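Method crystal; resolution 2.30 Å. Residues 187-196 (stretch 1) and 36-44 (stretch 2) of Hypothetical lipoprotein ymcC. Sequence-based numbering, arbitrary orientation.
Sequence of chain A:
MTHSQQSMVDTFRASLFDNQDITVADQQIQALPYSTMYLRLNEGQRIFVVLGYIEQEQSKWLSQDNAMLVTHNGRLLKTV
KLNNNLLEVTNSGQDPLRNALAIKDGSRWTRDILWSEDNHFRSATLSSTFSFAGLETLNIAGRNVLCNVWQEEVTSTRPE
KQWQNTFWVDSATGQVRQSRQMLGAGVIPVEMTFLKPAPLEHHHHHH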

# COMPACT_ATOMS: atom_id res chain seq x y z
N VAL A 187 20.26 -3.90 17.76
CA VAL A 187 19.22 -3.96 18.79
C VAL A 187 17.87 -4.40 18.21
O VAL A 187 17.60 -4.19 17.02
CB VAL A 187 19.02 -2.56 19.46
CG1 VAL A 187 20.33 -2.06 20.05
CG2 VAL A 187 18.48 -1.57 18.45
N ILE A 188 17.04 -5.02 19.05
CA ILE A 188 15.71 -5.51 18.69
C ILE A 188 15.71 -6.58 17.60
O ILE A 188 15.31 -6.32 16.45
CB ILE A 188 14.79 -4.36 18.27
CG1 ILE A 188 14.74 -3.30 19.37
CG2 ILE A 188 13.38 -4.89 18.01
CD1 ILE A 188 13.93 -2.07 19.01
N PRO A 189 16.11 -7.81 17.95
CA PRO A 189 16.15 -8.92 17.01
C PRO A 189 14.81 -9.27 16.40
O PRO A 189 13.78 -9.31 17.08
CB PRO A 189 16.77 -10.05 17.84
CG PRO A 189 16.29 -9.75 19.21
CD PRO A 189 16.44 -8.26 19.31
N VAL A 190 14.84 -9.53 15.10
CA VAL A 190 13.66 -9.86 14.34
C VAL A 190 13.89 -11.17 13.61
O VAL A 190 14.93 -11.37 12.99
CB VAL A 190 13.36 -8.75 13.31
CG1 VAL A 190 12.12 -9.09 12.50
CG2 VAL A 190 13.18 -7.42 14.02
N GLU A 191 12.91 -12.07 13.69
CA GLU A 191 12.99 -13.37 13.02
C GLU A 191 11.78 -13.50 12.11
O GLU A 191 10.65 -13.27 12.53
CB GLU A 191 12.97 -14.51 14.05
CG GLU A 191 14.18 -14.57 14.97
CD GLU A 191 14.09 -15.73 15.95
OE1 GLU A 191 13.91 -16.89 15.49
OE2 GLU A 191 14.20 -15.50 17.18
N MSE A 192 12.02 -13.88 10.86
CA MSE A 192 10.94 -14.04 9.91
C MSE A 192 11.06 -15.33 9.11
O MSE A 192 12.14 -15.66 8.62
CB MSE A 192 10.90 -12.86 8.94
CG MSE A 192 10.75 -11.52 9.64
SE MSE A 192 10.46 -10.08 8.39
CE MSE A 192 12.32 -9.73 8.01
N THR A 193 9.95 -16.05 9.00
CA THR A 193 9.91 -17.30 8.26
C THR A 193 8.79 -17.16 7.23
O THR A 193 7.63 -16.97 7.58
CB THR A 193 9.64 -18.52 9.18
OG1 THR A 193 10.72 -18.64 10.13
CG2 THR A 193 9.58 -19.81 8.37
N PHE A 194 9.15 -17.24 5.95
CA PHE A 194 8.19 -17.10 4.88
C PHE A 194 7.66 -18.46 4.47
O PHE A 194 8.38 -19.27 3.90
CB PHE A 194 8.85 -16.38 3.71
CG PHE A 194 9.49 -15.10 4.13
CD1 PHE A 194 10.71 -15.11 4.78
CD2 PHE A 194 8.83 -13.89 3.95
CE1 PHE A 194 11.28 -13.93 5.25
CE2 PHE A 194 9.39 -12.70 4.42
CZ PHE A 194 10.61 -12.73 5.08
N LEU A 195 6.39 -18.69 4.78
CA LEU A 195 5.72 -19.95 4.55
C LEU A 195 5.38 -20.35 3.13
O LEU A 195 5.58 -21.50 2.74
CB LEU A 195 4.44 -20.03 5.38
CG LEU A 195 4.54 -20.03 6.91
CD1 LEU A 195 5.54 -21.07 7.41
CD2 LEU A 195 4.94 -18.66 7.37
N LYS A 196 4.86 -19.42 2.34
CA LYS A 196 4.50 -19.77 0.98
C LYS A 196 5.70 -19.73 0.07
O LYS A 196 6.33 -18.69 -0.13
CB LYS A 196 3.40 -18.84 0.48
CG LYS A 196 2.99 -19.12 -0.92
CD LYS A 196 1.75 -18.33 -1.25
CE LYS A 196 1.47 -18.46 -2.70
NZ LYS A 196 1.58 -19.90 -3.03
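Stretch 2, residues 36-44: TMYLRLNEG

How does stretch 2 run along stretch 1? Residues 36-41 form an extended strand that lies antiparallel to the strand ending at Phe194; the N-to-C directions differ by 162°, and the axes approach to 4.6 Å. The register pairs Val190 with Leu41, Glu191 with Arg40, Met192 with Leu39, Thr193 with Tyr38 and Phe194 with Met37, with CA atoms 4.5 to 5.0 Å apart. Glu191 and Arg40 are a hydrogen-bonded pair, Glu191 N reaching Arg40 O at 2.9 Å and Arg40 N reaching Glu191 O at 2.9 Å. Thr193 and Tyr38 repeat the pattern, with Tyr38 N to Thr193 O at 2.9 Å and Thr193 N to Tyr38 O at 3.1 Å. Asn42 N to Pro189 O (2.9 Å) and Leu195 N to Thr36 O (3.2 Å) extend the ladder at its two ends. Beyond the strand, stretch 2 bends into a type I' turn from Leu41 to Gly44, with Asn42 and Glu43 both at positive phi.

What surrounds Glu191, the residue of stretch 1 most covered by stretch 2? Its side chain leaves the sheet on the same face as those of Thr193, Tyr38 and Arg40, and its CB lies 3.6 Å from Arg40 CB. The carboxylate does not close a salt bridge: Glu191 OE1 stays 4.1 Å from Arg40 NE, near enough for the opposite charges to be felt. Glu191 OE2 comes within 3.3 Å of Glu43 OE2, a meeting of two acceptors with like charge. Water 3 lies close by, donating to Glu191 OE2 at 3.3 Å and accepting from Glu43 N at 2.8 Å, so it links the strand to the turn.

Where does Met37, the most covered residue of stretch 2, make its contacts? It is a selenomethionine, and its side chain lies on the face shared with Val190, Met192, Phe194, Leu39 and Leu41. Met37 CG sits over one face of the Phe194 ring, while Met37 CE approaches Phe194 CE2 at 3.7 Å and the selenium of Met192, atom SE, at 3.8 Å. The apolar packing continues along this face, where Val190 CG1 meets Leu39 CD1 at 3.9 Å and Val190 CG2 meets Leu41 CD2 at 3.7 Å. At the backbone, Met37 CA makes a CA-H...O contact of 3.2 Å with Thr193 O.

How does Leu195 hold on after the strand of stretch 1 has ended? Its CA-to-CB bond points toward stretch 2, and its CD2 reaches Met37 CA at 3.4 Å. The same methyl lies over the face of the Tyr38 ring, with Leu195 CD2 4.2 Å from the centroid of Tyr38 and 22° off the normal, a CH-pi contact; Leu195 CD1 touches Tyr38 CE1 at 3.7 Å. Water 1 extends the join to the next residue, donating to Thr36 O at 2.7 Å and accepting from Lys196 N at 3.3 Å.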

# COMPACT_ATOMS: atom_id res chain seq x y z
N THR A 36 2.43 -15.69 3.35
CA THR A 36 2.28 -15.45 4.77
C THR A 36 3.63 -15.58 5.43
O THR A 36 4.59 -16.02 4.79
CB THR A 36 1.26 -16.43 5.41
OG1 THR A 36 1.68 -17.78 5.17
CG2 THR A 36 -0.12 -16.23 4.79
N MSE A 37 3.72 -15.22 6.70
CA MSE A 37 4.98 -15.25 7.41
C MSE A 37 4.83 -15.41 8.94
O MSE A 37 3.80 -15.05 9.52
CB MSE A 37 5.70 -13.93 7.09
CG MSE A 37 6.95 -13.65 7.88
SE MSE A 37 6.98 -11.80 8.48
CE MSE A 37 7.09 -10.93 6.76
N TYR A 38 5.86 -15.96 9.58
CA TYR A 38 5.88 -16.11 11.03
C TYR A 38 6.84 -15.04 11.52
O TYR A 38 8.00 -15.03 11.14
CB TYR A 38 6.39 -17.49 11.46
CG TYR A 38 5.31 -18.55 11.47
CD1 TYR A 38 5.57 -19.85 11.04
CD2 TYR A 38 4.01 -18.24 11.87
CE1 TYR A 38 4.57 -20.82 10.99
CE2 TYR A 38 3.00 -19.20 11.83
CZ TYR A 38 3.28 -20.48 11.39
OH TYR A 38 2.28 -21.41 11.32
N LEU A 39 6.34 -14.12 12.34
CA LEU A 39 7.16 -13.04 12.86
C LEU A 39 7.53 -13.28 14.32
O LEU A 39 6.70 -13.72 15.11
CB LEU A 39 6.42 -11.71 12.75
CG LEU A 39 7.07 -10.53 13.49
CD1 LEU A 39 8.46 -10.29 12.92
CD2 LEU A 39 6.22 -9.27 13.37
N ARG A 40 8.76 -12.97 14.67
CA ARG A 40 9.21 -13.12 16.04
C ARG A 40 10.01 -11.87 16.41
O ARG A 40 11.03 -11.56 15.80
CB ARG A 40 10.08 -14.37 16.18
CG ARG A 40 10.68 -14.57 17.57
CD ARG A 40 10.11 -15.79 18.26
NE ARG A 40 10.31 -17.00 17.47
CZ ARG A 40 9.84 -18.20 17.81
NH1 ARG A 40 9.13 -18.34 18.93
NH2 ARG A 40 10.06 -19.25 17.03
N LEU A 41 9.53 -11.12 17.41
CA LEU A 41 10.22 -9.92 17.84
C LEU A 41 10.81 -10.12 19.23
O LEU A 41 10.15 -10.63 20.13
CB LEU A 41 9.27 -8.73 17.87
CG LEU A 41 8.74 -8.31 16.51
CD1 LEU A 41 7.64 -7.29 16.68
CD2 LEU A 41 9.88 -7.75 15.68
N ASN A 42 12.06 -9.70 19.38
CA ASN A 42 12.77 -9.82 20.65
C ASN A 42 12.70 -11.22 21.22
O ASN A 42 12.44 -11.39 22.41
CB ASN A 42 12.20 -8.85 21.68
CG ASN A 42 12.41 -7.41 21.29
OD1 ASN A 42 13.54 -6.93 21.21
ND2 ASN A 42 11.32 -6.71 21.05
N GLU A 43 12.92 -12.23 20.38
CA GLU A 43 12.88 -13.61 20.85
C GLU A 43 11.54 -13.86 21.54
O GLU A 43 11.41 -14.77 22.36
CB GLU A 43 14.02 -13.87 21.85
CG GLU A 43 15.42 -13.42 21.41
CD GLU A 43 16.14 -14.43 20.54
OE1 GLU A 43 17.31 -14.17 20.17
OE2 GLU A 43 15.55 -15.49 20.23
N GLY A 44 10.55 -13.02 21.23
CA GLY A 44 9.25 -13.17 21.84
C GLY A 44 8.45 -14.32 21.28
O GLY A 44 9.00 -15.36 20.89
O HOH W 1 5.46 -16.19 2.21
O HOH W 2 10.03 -16.98 12.90
O HOH W 3 12.97 -12.51 17.59